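Side-chain contact in PmbA-related protein (Thermotoga maritima, PDB 1VL4), which is of uncertain function but belongs to the peptidase U62 family, so may be a metallopeptidase, and is a putative modulator of DNA gyrase: residues V366-V371 and E404-S409. Sequence-based numbering, arbitrary orientation.
Sequences VVITEV and EDITIS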
loop_
_atom_site.group_PDB
_atom_site.type_symbol
_atom_site.label_atom_id
_atom_site.label_comp_id
_atom_site.label_asym_id
_atom_site.label_seq_id
_atom_site.Cartn_x
_atom_site.Cartn_y
_atom_site.Cartn_z
ATOM N N VAL A 366 -4.277 13.026 31.805
ATOM C CA VAL A 366 -3.644 12.006 30.991
ATOM C C VAL A 366 -2.595 12.631 30.082
ATOM O O VAL A 366 -2.814 13.695 29.515
ATOM C CB VAL A 366 -4.672 11.287 30.110
ATOM C CG1 VAL A 366 -3.968 10.223 29.245
ATOM C CG2 VAL A 366 -5.760 10.652 30.981
ATOM N N VAL A 367 -1.461 11.955 29.959
ATOM C CA VAL A 367 -0.479 12.260 28.928
ATOM C C VAL A 367 -0.615 11.170 27.843
ATOM O O VAL A 367 -0.570 9.999 28.142
ATOM C CB VAL A 367 0.956 12.279 29.477
ATOM C CG1 VAL A 367 1.990 12.329 28.319
ATOM C CG2 VAL A 367 1.156 13.459 30.452
ATOM N N ILE A 368 -0.819 11.574 26.601
ATOM C CA ILE A 368 -0.838 10.627 25.503
ATOM C C ILE A 368 0.403 10.853 24.664
ATOM O O ILE A 368 0.628 11.951 24.141
ATOM C CB ILE A 368 -2.170 10.698 24.719
ATOM C CG1 ILE A 368 -3.211 9.899 25.500
ATOM C CG2 ILE A 368 -2.054 10.108 23.269
ATOM C CD1 ILE A 368 -4.541 10.379 25.283
ATOM N N THR A 369 1.203 9.789 24.560
ATOM C CA THR A 369 2.508 9.832 23.887
ATOM C C THR A 369 2.500 9.230 22.488
ATOM O O THR A 369 3.327 9.596 21.682
ATOM C CB THR A 369 3.581 9.077 24.675
ATOM O OG1 THR A 369 3.114 7.745 24.951
ATOM C CG2 THR A 369 3.881 9.806 25.993
ATOM N N GLU A 370 1.592 8.302 22.229
ATOM C CA GLU A 370 1.461 7.689 20.904
ATOM C C GLU A 370 0.004 7.338 20.643
ATOM O O GLU A 370 -0.744 6.996 21.577
ATOM C CB GLU A 370 2.310 6.414 20.801
ATOM C CG GLU A 370 3.791 6.580 21.271
ATOM C CD GLU A 370 4.624 7.421 20.324
ATOM O OE1 GLU A 370 4.141 7.718 19.189
ATOM O OE2 GLU A 370 5.766 7.780 20.711
ATOM N N VAL A 371 -0.396 7.458 19.376
ATOM C CA VAL A 371 -1.697 6.939 18.893
ATOM C C VAL A 371 -1.504 5.888 17.766
ATOM O O VAL A 371 -0.536 5.915 17.041
ATOM C CB VAL A 371 -2.608 8.079 18.393
ATOM C CG1 VAL A 371 -3.122 8.911 19.552
ATOM C CG2 VAL A 371 -1.889 8.981 17.380
ATOM N N GLU A 404 -2.575 1.639 30.638
ATOM C CA GLU A 404 -2.871 0.478 29.795
ATOM C C GLU A 404 -4.172 0.578 29.052
ATOM O O GLU A 404 -5.190 1.014 29.618
ATOM C CB GLU A 404 -3.103 -0.754 30.669
ATOM C CG GLU A 404 -1.909 -1.329 31.333
ATOM C CD GLU A 404 -2.013 -2.808 31.421
ATOM O OE1 GLU A 404 -1.920 -3.448 30.349
ATOM O OE2 GLU A 404 -2.175 -3.337 32.541
ATOM N N ASP A 405 -4.163 0.066 27.828
ATOM C CA ASP A 405 -5.382 -0.327 27.164
ATOM C C ASP A 405 -6.355 0.820 27.147
ATOM O O ASP A 405 -7.460 0.724 27.680
ATOM C CB ASP A 405 -6.000 -1.521 27.903
ATOM C CG ASP A 405 -5.104 -2.738 27.894
ATOM O OD1 ASP A 405 -4.514 -3.048 26.832
ATOM O OD2 ASP A 405 -5.016 -3.392 28.953
ATOM N N ILE A 406 -5.932 1.941 26.582
ATOM C CA ILE A 406 -6.850 3.055 26.456
ATOM C C ILE A 406 -7.126 3.430 25.008
ATOM O O ILE A 406 -6.299 3.239 24.124
ATOM C CB ILE A 406 -6.396 4.293 27.260
ATOM C CG1 ILE A 406 -4.953 4.665 26.932
ATOM C CG2 ILE A 406 -6.606 4.027 28.747
ATOM C CD1 ILE A 406 -4.645 6.118 27.219
ATOM N N THR A 407 -8.336 3.922 24.808
ATOM C CA THR A 407 -8.765 4.488 23.565
ATOM C C THR A 407 -9.112 5.956 23.804
ATOM O O THR A 407 -9.720 6.315 24.812
ATOM C CB THR A 407 -10.005 3.726 23.027
ATOM O OG1 THR A 407 -9.601 2.421 22.605
ATOM C CG2 THR A 407 -10.650 4.458 21.837
ATOM N N ILE A 408 -8.719 6.800 22.864
ATOM C CA ILE A 408 -9.197 8.152 22.855
ATOM C C ILE A 408 -10.098 8.330 21.675
ATOM O O ILE A 408 -9.891 7.715 20.612
ATOM C CB ILE A 408 -8.050 9.194 22.809
ATOM C CG1 ILE A 408 -7.130 8.956 21.619
ATOM C CG2 ILE A 408 -7.256 9.177 24.129
ATOM C CD1 ILE A 408 -6.181 10.082 21.409
ATOM N N SER A 409 -11.093 9.190 21.861
ATOM C CA SER A 409 -12.013 9.535 20.803
ATOM C C SER A 409 -12.455 10.991 20.901
ATOM O O SER A 409 -12.395 11.607 21.951
ATOM C CB SER A 409 -13.223 8.622 20.870
ATOM O OG SER A 409 -13.961 8.926 22.024
#
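Ile408 reaches across to both Ile368 and Val371, and the two isoleucines bury the most surface in the close-packed part of the contact. CD1 of Ile408 lies 3.8 Å from CG1 of Val371, the two side chains crossing at about a right angle. The side chains of Ile408 and Ile368 reach toward each other tip to tip, CG2 of Ile408 being nearest to CD1 of Ile368, though the modelled spacing is too short to be trusted. With CG1 of Ile408 between its backbone N and carbonyl carbon (chi1 56°), CD1 is carried to Val371, and CG2, beside the N, is left roughly facing Ile368. Packing is slacker at Ile406, whose CD1 comes no nearer than 4.4 Å to CG1 of Ile368.

The strand axes run nearly perpendicular, 9.5 Å apart at closest approach, with no hydrogen bond between them. Both strands belong to one mixed sheet of the C-terminal PmbA/TldA family region, in which strand 384-395 pairs antiparallel with each; here they meet through side chains, and Val237 and Met239 of strand 233-239 add to the same core. Beta-branched residues suit the place, being at home in extended backbone. Thr407 points away from strand 366-371 and is partly exposed; Asp405, at the corner before strand 406-409, is exposed, as befits polar side chains. Dispersion and water exclusion are non-directional, so cohesion depends on how well the methyl surfaces fit, not on bond geometry.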